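Local coordinates for peptide ABC transporter permease (Staphylococcus hominis, PDB 6EXS), which probably carries small peptides across the cell membrane as a POT-family transporter, and binds a thioalcohol-conjugated dipeptide that is a precursor of axillary malodour, at residues 85-90 against 132-137; 333-338 against 394-399; 60-65 against 113-118. All blocks are in the same frame, centred on the assembly; numbering follows the deposited sequence.

Interaction 1: residues 85-90 against 132-137. With OLC ((2R)-2,3-dihydroxypropyl (9Z)-octadec-9-enoate), chain M.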
loop_
_atom_site.group_PDB
_atom_site.type_symbol
_atom_site.label_atom_id
_atom_site.label_comp_id
_atom_site.label_asym_id
_atom_site.label_seq_id
_atom_site.Cartn_x
_atom_site.Cartn_y
_atom_site.Cartn_z
ATOM N N THR A 85 21.705 10.212 -0.087
ATOM C CA THR A 85 21.465 10.743 -1.444
ATOM C C THR A 85 20.648 12.031 -1.588
ATOM O O THR A 85 20.769 12.717 -2.602
ATOM C CB THR A 85 20.764 9.664 -2.312
ATOM O OG1 THR A 85 19.424 9.497 -1.845
ATOM C CG2 THR A 85 21.493 8.314 -2.307
ATOM N N GLY A 86 19.763 12.286 -0.635
ATOM C CA GLY A 86 18.786 13.353 -0.738
ATOM C C GLY A 86 17.538 12.693 -1.273
ATOM O O GLY A 86 17.593 11.532 -1.693
ATOM N N THR A 87 16.405 13.392 -1.269
ATOM C CA THR A 87 15.148 12.798 -1.733
ATOM C C THR A 87 15.106 12.677 -3.257
ATOM O O THR A 87 14.522 11.719 -3.759
ATOM C CB THR A 87 13.934 13.524 -1.139
ATOM O OG1 THR A 87 14.024 14.909 -1.451
ATOM C CG2 THR A 87 13.843 13.360 0.375
ATOM N N ARG A 88 15.766 13.602 -3.988
ATOM C CA ARG A 88 15.787 13.601 -5.460
ATOM C C ARG A 88 16.491 12.387 -6.037
ATOM O O ARG A 88 15.901 11.677 -6.859
ATOM C CB ARG A 88 16.367 14.905 -6.030
ATOM C CG ARG A 88 15.517 16.121 -5.722
ATOM C CD ARG A 88 14.368 16.378 -6.690
ATOM N NE ARG A 88 14.812 16.948 -7.963
ATOM C CZ ARG A 88 15.111 18.229 -8.158
ATOM N NH1 ARG A 88 15.039 19.095 -7.153
ATOM N NH2 ARG A 88 15.492 18.652 -9.355
ATOM N N GLY A 89 17.713 12.141 -5.569
ATOM C CA GLY A 89 18.523 11.001 -5.974
ATOM C C GLY A 89 17.818 9.685 -5.733
ATOM O O GLY A 89 17.759 8.848 -6.636
ATOM N N ALA A 90 17.220 9.537 -4.527
ATOM C CA ALA A 90 16.450 8.377 -4.069
ATOM C C ALA A 90 15.184 8.118 -4.918
ATOM O O ALA A 90 14.893 6.953 -5.216
ATOM C CB ALA A 90 16.088 8.536 -2.598
ATOM N N ILE A 132 9.179 10.885 -3.004
ATOM C CA ILE A 132 8.373 11.706 -3.931
ATOM C C ILE A 132 7.376 12.566 -3.115
ATOM O O ILE A 132 7.173 13.740 -3.443
ATOM C CB ILE A 132 7.682 10.871 -5.071
ATOM C CG1 ILE A 132 6.974 11.789 -6.104
ATOM C CG2 ILE A 132 6.744 9.793 -4.528
ATOM C CD1 ILE A 132 6.947 11.300 -7.557
ATOM N N SER A 133 6.811 11.978 -2.024
ATOM C CA SER A 133 5.840 12.592 -1.119
ATOM C C SER A 133 6.467 13.765 -0.397
ATOM O O SER A 133 5.852 14.827 -0.275
ATOM C CB SER A 133 5.340 11.563 -0.109
ATOM O OG SER A 133 3.936 11.405 -0.198
ATOM N N ASN A 134 7.706 13.565 0.063
ATOM C CA ASN A 134 8.522 14.538 0.753
ATOM C C ASN A 134 8.780 15.761 -0.142
ATOM O O ASN A 134 8.586 16.896 0.314
ATOM C CB ASN A 134 9.821 13.876 1.186
ATOM C CG ASN A 134 10.589 14.671 2.190
ATOM O OD1 ASN A 134 11.189 15.697 1.870
ATOM N ND2 ASN A 134 10.575 14.219 3.431
ATOM N N ILE A 135 9.194 15.528 -1.416
ATOM C CA ILE A 135 9.465 16.581 -2.415
ATOM C C ILE A 135 8.235 17.472 -2.604
ATOM O O ILE A 135 8.368 18.690 -2.538
ATOM C CB ILE A 135 10.030 16.011 -3.755
ATOM C CG1 ILE A 135 11.441 15.405 -3.540
ATOM C CG2 ILE A 135 10.064 17.085 -4.855
ATOM C CD1 ILE A 135 11.875 14.361 -4.600
ATOM N N VAL A 136 7.045 16.851 -2.768
ATOM C CA VAL A 136 5.730 17.505 -2.925
ATOM C C VAL A 136 5.484 18.543 -1.806
ATOM O O VAL A 136 5.202 19.704 -2.107
ATOM C CB VAL A 136 4.582 16.463 -3.031
ATOM C CG1 VAL A 136 3.215 17.120 -2.901
ATOM C CG2 VAL A 136 4.674 15.667 -4.329
ATOM N N GLY A 137 5.636 18.125 -0.548
ATOM C CA GLY A 137 5.466 19.004 0.606
ATOM C C GLY A 137 6.513 20.097 0.730
ATOM O O GLY A 137 6.210 21.181 1.233
HETATM C C24 OLC M . 23.107 10.581 -5.692
HETATM C C5 OLC M . 22.005 5.027 -12.358
HETATM C C4 OLC M . 20.867 5.723 -11.631
HETATM C C3 OLC M . 21.319 6.882 -10.759
HETATM C C2 OLC M . 20.170 7.525 -9.994
HETATM C C21 OLC M . 21.489 9.105 -6.930
HETATM C C1 OLC M . 20.574 8.672 -9.110
HETATM C C22 OLC M . 22.882 9.691 -6.898
HETATM O O19 OLC M . 20.202 9.807 -9.258
HETATM O O25 OLC M . 22.355 11.786 -5.777
HETATM O O23 OLC M . 23.844 8.630 -6.903
HETATM O O20 OLC M . 21.366 8.262 -8.104
HETATM O O HOH W 1 12.344 16.714 -0.385
#
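T87, with chi1 at 56°, holds OG1 between its own backbone N and carbonyl carbon, and I135, with chi1 at -67°, sets CG1 anti to its carbonyl carbon; together these torsions bring OG1 to 3.4 Å from I135 CG1. The sequence through 85-90 fits the end of the signature motif A of the major facilitator superfamily, here packed against the last turns of helix 110-137. The helices cross steeply, at -112°, with their short axes 9.2 Å apart. The backbone kinks at T87 and R88, just after G86, whose positive phi suits glycine alone. T87 and I135 lie alongside each other, running in opposite senses, while CG2 of T87 turns to N134. R88 adds its aliphatic part: the chain bends twice, and the R88 and I135 side chains cross at about a right angle, with R88 CD 3.8 Å from I135 CD1. Its guanidinium group continues to the carbonyls of G205 and V207, the side-chain oxygen OD1 of N200 and the hydroxyl of Y196, which should fix its rotation. No direct hydrogen bond joins the segments; instead one water bridges them, 2.7 Å from T87 OG1 and donating to N134 OD1, also at 2.7 Å.

Interaction 2: residues 333-338 against 394-399. With OLC ((2R)-2,3-dihydroxypropyl (9Z)-octadec-9-enoate), chain B; C3H (2-[[(2~{R})-2-azanyl-3-[(3~{S})-3-methyl-1-oxidanyl-hexan-3-yl]sulfanyl-propanoyl]amino]ethanoic acid), chain O; OLC ((2R)-2,3-dihydroxypropyl (9Z)-octadec-9-enoate), chain H.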
loop_
_atom_site.group_PDB
_atom_site.type_symbol
_atom_site.label_atom_id
_atom_site.label_comp_id
_atom_site.label_asym_id
_atom_site.label_seq_id
_atom_site.Cartn_x
_atom_site.Cartn_y
_atom_site.Cartn_z
ATOM N N ALA A 333 -9.767 -8.749 -13.408
ATOM C CA ALA A 333 -8.846 -7.663 -13.023
ATOM C C ALA A 333 -9.552 -6.349 -12.671
ATOM O O ALA A 333 -8.974 -5.531 -11.953
ATOM C CB ALA A 333 -7.793 -7.432 -14.095
ATOM N N LEU A 334 -10.815 -6.170 -13.124
ATOM C CA LEU A 334 -11.630 -4.979 -12.844
ATOM C C LEU A 334 -12.088 -4.879 -11.385
ATOM O O LEU A 334 -12.475 -3.796 -10.955
ATOM C CB LEU A 334 -12.813 -4.860 -13.810
ATOM C CG LEU A 334 -12.539 -4.019 -15.046
ATOM C CD1 LEU A 334 -11.957 -4.847 -16.153
ATOM C CD2 LEU A 334 -13.800 -3.359 -15.526
ATOM N N PHE A 335 -11.987 -5.975 -10.606
ATOM C CA PHE A 335 -12.275 -5.970 -9.165
ATOM C C PHE A 335 -11.349 -4.981 -8.435
ATOM O O PHE A 335 -11.741 -4.464 -7.394
ATOM C CB PHE A 335 -12.034 -7.359 -8.559
ATOM C CG PHE A 335 -13.134 -8.373 -8.733
ATOM C CD1 PHE A 335 -14.445 -8.074 -8.366
ATOM C CD2 PHE A 335 -12.849 -9.660 -9.171
ATOM C CE1 PHE A 335 -15.456 -9.028 -8.493
ATOM C CE2 PHE A 335 -13.862 -10.617 -9.285
ATOM C CZ PHE A 335 -15.157 -10.291 -8.958
ATOM N N GLN A 336 -10.119 -4.738 -8.979
ATOM C CA GLN A 336 -9.083 -3.825 -8.447
ATOM C C GLN A 336 -9.386 -2.334 -8.675
ATOM O O GLN A 336 -8.766 -1.480 -8.027
ATOM C CB GLN A 336 -7.696 -4.148 -9.049
ATOM C CG GLN A 336 -7.218 -5.568 -8.842
ATOM C CD GLN A 336 -7.202 -5.904 -7.387
ATOM O OE1 GLN A 336 -8.076 -6.619 -6.890
ATOM N NE2 GLN A 336 -6.239 -5.336 -6.665
ATOM N N SER A 337 -10.282 -2.040 -9.633
ATOM C CA SER A 337 -10.711 -0.706 -10.036
ATOM C C SER A 337 -11.865 -0.178 -9.169
ATOM O O SER A 337 -12.113 1.035 -9.186
ATOM C CB SER A 337 -11.129 -0.708 -11.511
ATOM O OG SER A 337 -10.025 -0.870 -12.391
ATOM N N ILE A 338 -12.557 -1.073 -8.405
ATOM C CA ILE A 338 -13.717 -0.703 -7.577
ATOM C C ILE A 338 -13.352 0.338 -6.492
ATOM O O ILE A 338 -13.944 1.417 -6.462
ATOM C CB ILE A 338 -14.485 -1.927 -6.991
ATOM C CG1 ILE A 338 -14.983 -2.872 -8.120
ATOM C CG2 ILE A 338 -15.668 -1.448 -6.110
ATOM C CD1 ILE A 338 -15.480 -4.214 -7.679
ATOM N N PHE A 394 -23.562 -17.673 -7.560
ATOM C CA PHE A 394 -24.286 -16.433 -7.263
ATOM C C PHE A 394 -23.838 -15.286 -8.156
ATOM O O PHE A 394 -22.872 -15.422 -8.905
ATOM C CB PHE A 394 -24.155 -16.059 -5.770
ATOM C CG PHE A 394 -22.752 -16.004 -5.214
ATOM C CD1 PHE A 394 -22.014 -14.822 -5.252
ATOM C CD2 PHE A 394 -22.183 -17.119 -4.607
ATOM C CE1 PHE A 394 -20.716 -14.767 -4.730
ATOM C CE2 PHE A 394 -20.880 -17.065 -4.089
ATOM C CZ PHE A 394 -20.157 -15.889 -4.157
ATOM N N SER A 395 -24.536 -14.158 -8.084
ATOM C CA SER A 395 -24.205 -12.996 -8.887
ATOM C C SER A 395 -22.940 -12.292 -8.352
ATOM O O SER A 395 -22.741 -12.205 -7.126
ATOM C CB SER A 395 -25.398 -12.042 -8.928
ATOM O OG SER A 395 -25.105 -10.824 -9.593
ATOM N N VAL A 396 -22.091 -11.776 -9.291
ATOM C CA VAL A 396 -20.871 -11.000 -9.001
ATOM C C VAL A 396 -21.245 -9.686 -8.267
ATOM O O VAL A 396 -20.385 -9.091 -7.619
ATOM C CB VAL A 396 -20.016 -10.751 -10.282
ATOM C CG1 VAL A 396 -20.592 -9.635 -11.154
ATOM C CG2 VAL A 396 -18.565 -10.456 -9.930
ATOM N N ASN A 397 -22.541 -9.260 -8.360
ATOM C CA ASN A 397 -23.096 -8.063 -7.710
ATOM C C ASN A 397 -22.844 -8.121 -6.201
ATOM O O ASN A 397 -22.611 -7.082 -5.576
ATOM C CB ASN A 397 -24.605 -7.931 -7.987
ATOM C CG ASN A 397 -25.032 -7.635 -9.414
ATOM O OD1 ASN A 397 -24.233 -7.416 -10.333
ATOM N ND2 ASN A 397 -26.329 -7.607 -9.629
ATOM N N TRP A 398 -22.853 -9.351 -5.636
ATOM C CA TRP A 398 -22.568 -9.642 -4.230
ATOM C C TRP A 398 -21.104 -9.351 -3.904
ATOM O O TRP A 398 -20.836 -8.641 -2.937
ATOM C CB TRP A 398 -22.927 -11.100 -3.887
ATOM C CG TRP A 398 -24.403 -11.380 -3.835
ATOM C CD1 TRP A 398 -25.097 -12.252 -4.618
ATOM C CD2 TRP A 398 -25.367 -10.776 -2.952
ATOM N NE1 TRP A 398 -26.432 -12.240 -4.275
ATOM C CE2 TRP A 398 -26.624 -11.350 -3.249
ATOM C CE3 TRP A 398 -25.288 -9.813 -1.926
ATOM C CZ2 TRP A 398 -27.791 -10.997 -2.559
ATOM C CZ3 TRP A 398 -26.444 -9.470 -1.238
ATOM C CH2 TRP A 398 -27.682 -10.044 -1.570
ATOM N N VAL A 399 -20.162 -9.858 -4.732
ATOM C CA VAL A 399 -18.705 -9.664 -4.584
ATOM C C VAL A 399 -18.385 -8.173 -4.700
ATOM O O VAL A 399 -17.591 -7.665 -3.913
ATOM C CB VAL A 399 -17.877 -10.518 -5.587
ATOM C CG1 VAL A 399 -16.389 -10.498 -5.237
ATOM C CG2 VAL A 399 -18.388 -11.952 -5.644
HETATM C C18 OLC B . -15.207 -0.063 -12.973
HETATM C C10 OLC B . -22.583 -1.101 -7.189
HETATM C C9 OLC B . -23.096 -1.952 -6.302
HETATM C C17 OLC B . -15.312 -0.626 -11.573
HETATM C C11 OLC B . -22.086 -1.383 -8.589
HETATM C C8 OLC B . -23.299 -3.440 -6.451
HETATM C C24 OLC B . -30.779 -12.040 -5.438
HETATM C C16 OLC B . -16.552 -1.466 -11.328
HETATM C C12 OLC B . -20.727 -0.734 -8.893
HETATM C C7 OLC B . -24.747 -3.867 -6.717
HETATM C C15 OLC B . -17.754 -0.705 -10.788
HETATM C C13 OLC B . -20.285 -0.848 -10.344
HETATM C C6 OLC B . -25.696 -3.832 -5.516
HETATM C C14 OLC B . -18.970 -1.593 -10.539
HETATM C C5 OLC B . -25.606 -5.001 -4.531
HETATM C C4 OLC B . -26.147 -6.357 -4.996
HETATM C C3 OLC B . -27.663 -6.479 -5.061
HETATM C C2 OLC B . -28.174 -7.902 -4.816
HETATM C C21 OLC B . -28.751 -11.059 -6.610
HETATM C C1 OLC B . -28.214 -8.801 -6.021
HETATM C C22 OLC B . -30.014 -11.888 -6.737
HETATM O O19 OLC B . -27.629 -8.600 -7.051
HETATM O O25 OLC B . -30.051 -12.807 -4.488
HETATM O O23 OLC B . -30.867 -11.354 -7.751
HETATM O O20 OLC B . -28.975 -9.881 -5.791
HETATM O O2 C3H O . -3.696 2.972 -3.858
HETATM C C11 C3H O . -4.841 3.243 -3.783
HETATM O O3 C3H O . -5.314 4.125 -2.973
HETATM C C10 C3H O . -5.936 2.574 -4.562
HETATM N N1 C3H O . -5.632 1.208 -4.915
HETATM C C9 C3H O . -5.886 0.208 -4.089
HETATM O O1 C3H O . -5.550 0.209 -2.914
HETATM C C8 C3H O . -6.636 -0.972 -4.615
HETATM N N C3H O . -6.616 -0.941 -6.071
HETATM C C7 C3H O . -5.985 -2.279 -4.160
HETATM S S C3H O . -6.766 -3.169 -2.787
HETATM C C3 C3H O . -8.448 -3.834 -3.272
HETATM C C4 C3H O . -8.197 -4.891 -4.316
HETATM C C5 C3H O . -9.298 -2.640 -3.724
HETATM C C6 C3H O . -10.632 -2.945 -4.368
HETATM O O C3H O . -10.703 -2.487 -5.679
HETATM C C2 C3H O . -9.152 -4.463 -2.072
HETATM C C1 C3H O . -10.454 -3.800 -1.656
HETATM C C C3H O . -11.076 -4.499 -0.478
HETATM C C9 OLC H . -27.324 2.540 -4.612
HETATM C C8 OLC H . -28.011 1.207 -4.596
HETATM C C24 OLC H . -28.914 -9.714 -10.463
HETATM C C7 OLC H . -27.890 0.442 -5.910
HETATM C C6 OLC H . -28.492 -0.956 -5.854
HETATM C C5 OLC H . -28.408 -1.723 -7.165
HETATM C C4 OLC H . -28.958 -3.140 -7.106
HETATM C C3 OLC H . -29.015 -3.819 -8.466
HETATM C C2 OLC H . -29.521 -5.255 -8.415
HETATM C C21 OLC H . -30.425 -7.753 -11.005
HETATM C C1 OLC H . -29.993 -5.766 -9.745
HETATM C C22 OLC H . -30.285 -9.258 -10.913
HETATM O O19 OLC H . -30.344 -5.066 -10.663
HETATM O O25 OLC H . -28.784 -11.127 -10.566
HETATM O O23 OLC H . -31.301 -9.832 -10.093
HETATM O O20 OLC H . -29.987 -7.111 -9.780
#
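F335 rests the far end of its ring, CE1 and CZ, against one methyl each of V396 and V399, two valines one helical turn apart. With chi1 at -81° the ring leans away from the F335 carbonyl carbon, bringing CZ to 3.5 Å from V396 CG2 and CE1 to 3.7 Å from V399 CG1. Both methyls stand anti to their own backbone N (chi1 -169° for V399 CG1), and both reach the ring at a slant. Y403, nearly parallel, and F330, more steeply tilted, also meet this ring.

The valines sit on the first turn of helix 396-418, which S395 N-caps: OG, also anti to its backbone N, takes the N-H of N397 at 3.2 Å along a fairly straight path of 159°. N397 points elsewhere, its ND2 giving a bond to O19 of a monoolein at 3.1 Å and another to the N322 carbonyl.

Toward the ligand, segment 333-338 uses its backbone. The F335 carbonyl oxygen accepts the ligand hydroxyl O at 2.8 Å, and Q336 O accepts ligand N at 3.0 Å. F335 faces two ways: its ring on the start of helix 396-418, its carbonyl, with that of Q336, lining the conjugated-peptide pocket of this POT transporter.

Interaction 3: residues 60-65 against 113-118. With OLC ((2R)-2,3-dihydroxypropyl (9Z)-octadec-9-enoate), chain N; OLC ((2R)-2,3-dihydroxypropyl (9Z)-octadec-9-enoate), chain E.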
loop_
_atom_site.group_PDB
_atom_site.type_symbol
_atom_site.label_atom_id
_atom_site.label_comp_id
_atom_site.label_asym_id
_atom_site.label_seq_id
_atom_site.Cartn_x
_atom_site.Cartn_y
_atom_site.Cartn_z
ATOM N N MET A 60 -1.301 -16.471 -3.314
ATOM C CA MET A 60 -2.042 -15.583 -2.422
ATOM C C MET A 60 -1.096 -15.003 -1.366
ATOM O O MET A 60 -1.084 -13.797 -1.154
ATOM C CB MET A 60 -3.208 -16.343 -1.754
ATOM C CG MET A 60 -4.369 -16.669 -2.695
ATOM S SD MET A 60 -5.935 -16.996 -1.829
ATOM C CE MET A 60 -5.659 -18.615 -1.216
ATOM N N SER A 61 -0.283 -15.864 -0.737
ATOM C CA SER A 61 0.737 -15.498 0.255
ATOM C C SER A 61 1.756 -14.490 -0.325
ATOM O O SER A 61 1.993 -13.456 0.310
ATOM C CB SER A 61 1.447 -16.744 0.780
ATOM O OG SER A 61 2.443 -16.373 1.718
ATOM N N ILE A 62 2.307 -14.771 -1.550
ATOM C CA ILE A 62 3.253 -13.905 -2.280
ATOM C C ILE A 62 2.706 -12.462 -2.430
ATOM O O ILE A 62 3.422 -11.514 -2.117
ATOM C CB ILE A 62 3.692 -14.537 -3.637
ATOM C CG1 ILE A 62 4.587 -15.787 -3.404
ATOM C CG2 ILE A 62 4.401 -13.504 -4.545
ATOM C CD1 ILE A 62 4.665 -16.823 -4.549
ATOM N N MET A 63 1.433 -12.311 -2.867
ATOM C CA MET A 63 0.751 -11.016 -3.038
ATOM C C MET A 63 0.816 -10.123 -1.777
ATOM O O MET A 63 1.166 -8.940 -1.873
ATOM C CB MET A 63 -0.709 -11.213 -3.491
ATOM C CG MET A 63 -0.840 -11.700 -4.922
ATOM S SD MET A 63 -0.259 -10.533 -6.189
ATOM C CE MET A 63 -1.670 -9.444 -6.296
ATOM N N SER A 64 0.534 -10.724 -0.595
ATOM C CA SER A 64 0.527 -10.055 0.701
ATOM C C SER A 64 1.925 -9.726 1.206
ATOM O O SER A 64 2.158 -8.605 1.640
ATOM C CB SER A 64 -0.238 -10.890 1.718
ATOM O OG SER A 64 -1.620 -10.843 1.419
ATOM N N VAL A 65 2.858 -10.694 1.128
ATOM C CA VAL A 65 4.255 -10.539 1.554
ATOM C C VAL A 65 4.933 -9.455 0.698
ATOM O O VAL A 65 5.637 -8.591 1.235
ATOM C CB VAL A 65 5.000 -11.905 1.570
ATOM C CG1 VAL A 65 6.505 -11.738 1.781
ATOM C CG2 VAL A 65 4.410 -12.834 2.629
ATOM N N GLY A 113 12.308 -14.523 -13.188
ATOM C CA GLY A 113 11.722 -13.261 -13.634
ATOM C C GLY A 113 10.721 -12.687 -12.659
ATOM O O GLY A 113 10.614 -11.467 -12.543
ATOM N N LEU A 114 9.999 -13.563 -11.926
ATOM C CA LEU A 114 9.025 -13.164 -10.915
ATOM C C LEU A 114 9.715 -12.674 -9.649
ATOM O O LEU A 114 9.427 -11.559 -9.205
ATOM C CB LEU A 114 8.028 -14.307 -10.615
ATOM C CG LEU A 114 7.186 -14.214 -9.328
ATOM C CD1 LEU A 114 6.088 -13.192 -9.449
ATOM C CD2 LEU A 114 6.597 -15.554 -8.966
ATOM N N PHE A 115 10.627 -13.482 -9.065
ATOM C CA PHE A 115 11.301 -13.069 -7.823
ATOM C C PHE A 115 12.304 -11.902 -8.031
ATOM O O PHE A 115 12.385 -11.041 -7.155
ATOM C CB PHE A 115 11.914 -14.262 -7.073
ATOM C CG PHE A 115 10.845 -15.190 -6.525
ATOM C CD1 PHE A 115 10.111 -14.846 -5.393
ATOM C CD2 PHE A 115 10.551 -16.393 -7.160
ATOM C CE1 PHE A 115 9.101 -15.694 -4.904
ATOM C CE2 PHE A 115 9.542 -17.240 -6.672
ATOM C CZ PHE A 115 8.823 -16.884 -5.549
ATOM N N SER A 116 12.988 -11.823 -9.198
ATOM C CA SER A 116 13.896 -10.709 -9.500
ATOM C C SER A 116 13.119 -9.401 -9.686
ATOM O O SER A 116 13.581 -8.345 -9.246
ATOM C CB SER A 116 14.751 -11.008 -10.722
ATOM O OG SER A 116 13.936 -11.220 -11.860
ATOM N N SER A 117 11.915 -9.480 -10.289
ATOM C CA SER A 117 10.992 -8.350 -10.472
ATOM C C SER A 117 10.572 -7.809 -9.099
ATOM O O SER A 117 10.616 -6.601 -8.876
ATOM C CB SER A 117 9.757 -8.809 -11.238
ATOM O OG SER A 117 8.731 -7.833 -11.263
ATOM N N MET A 118 10.165 -8.714 -8.183
ATOM C CA MET A 118 9.748 -8.383 -6.821
ATOM C C MET A 118 10.858 -7.659 -6.082
ATOM O O MET A 118 10.597 -6.617 -5.506
ATOM C CB MET A 118 9.303 -9.638 -6.069
ATOM C CG MET A 118 7.845 -9.989 -6.312
ATOM S SD MET A 118 7.337 -11.614 -5.698
ATOM C CE MET A 118 7.841 -11.506 -3.901
HETATM C C24 OLC N . 7.618 -20.764 -5.387
HETATM C C5 OLC N . 14.327 -15.530 -3.021
HETATM C C4 OLC N . 12.950 -16.078 -2.674
HETATM C C3 OLC N . 12.735 -17.512 -3.128
HETATM C C2 OLC N . 11.355 -18.065 -2.785
HETATM C C21 OLC N . 9.453 -21.115 -3.695
HETATM C C1 OLC N . 11.140 -19.472 -3.269
HETATM C C22 OLC N . 9.023 -21.260 -5.139
HETATM O O19 OLC N . 12.022 -20.267 -3.474
HETATM O O25 OLC N . 6.664 -21.712 -4.932
HETATM O O23 OLC N . 9.940 -20.602 -6.015
HETATM O O20 OLC N . 9.835 -19.739 -3.445
HETATM C C10 OLC E . 19.085 -9.835 -9.390
HETATM C C9 OLC E . 18.631 -10.075 -8.168
HETATM C C11 OLC E . 18.389 -10.132 -10.690
HETATM C C8 OLC E . 17.319 -10.704 -7.801
HETATM C C24 OLC E . 14.124 -21.520 -9.106
HETATM C C12 OLC E . 19.134 -9.640 -11.928
HETATM C C7 OLC E . 17.454 -11.945 -6.923
HETATM C C13 OLC E . 18.337 -9.791 -13.216
HETATM C C6 OLC E . 16.211 -12.826 -6.896
HETATM C C5 OLC E . 16.114 -13.828 -8.042
HETATM C C4 OLC E . 16.816 -15.157 -7.784
HETATM C C3 OLC E . 15.965 -16.201 -7.072
HETATM C C2 OLC E . 15.175 -17.089 -8.030
HETATM C C21 OLC E . 12.691 -19.836 -7.853
HETATM C C1 OLC E . 14.271 -18.089 -7.365
HETATM C C22 OLC E . 13.217 -21.256 -7.919
HETATM O O19 OLC E . 14.055 -18.152 -6.182
HETATM O O25 OLC E . 13.396 -21.562 -10.329
HETATM O O23 OLC E . 13.885 -21.581 -6.696
HETATM O O20 OLC E . 13.726 -18.910 -8.273
#
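I62 and M118 mark the nearest backbone approach of segments 60-65 and 113-118, and even there the CA atoms are 9.7 Å apart. Both segments are regular helix, lying in helices 56-72 and 110-137 of the N-terminal bundle of the major facilitator fold, so the gap has to be spanned by side chains. There are no hydrogen bonds across it; the contact is apolar.

I62 carries one side. Its CG2 stands anti to the backbone N and meets M118 SD at 3.7 Å, the two side chains crossing at about a right angle. M118 runs out extended at chi2 and then bends at chi3 (55°), which leaves CE as well as SD beside the same methyl, at 4.0 Å from I62 CG2. The other branch of I62 ends in CD1, which comes up obliquely to the F115 ring, a loose 4.3 Å from CZ. M43 of helix 16-44 and F249 of helix 249-273 also pack on I62.

Behind, the serines tie each helix to others: S61 OG bonds the G449 carbonyl, and S117 OG that of G101. F115 faces lipid. One face of its ring takes a monoolein carbon, C2, 3.8 Å above the plane and offset toward the rim; the opposite face has L114 CD2 over it, and F115 CE2 lies 3.4 Å from O23 of that same monoolein.

All three are core contacts, their touching residues buried except for the partly exposed N134 of interaction 1, yet each sits near bound monoolein. Interactions 1 and 3 share helix 110-137, gripping it near its two ends with centres 26 Å apart, and their segments alternate along the chain. Interaction 2 lies across the chain's centre from interaction 1, yet its nearest atoms come within about 6 Å of interaction 3 without touching. The chemistry follows the place: a water bridge joins polar groups at 85-90, which fits motif A, 60-65 and 113-118 meet through sulfur and hydrocarbon alone, and 333-338 with 394-399 pairs an aromatic with valines beside the ligand.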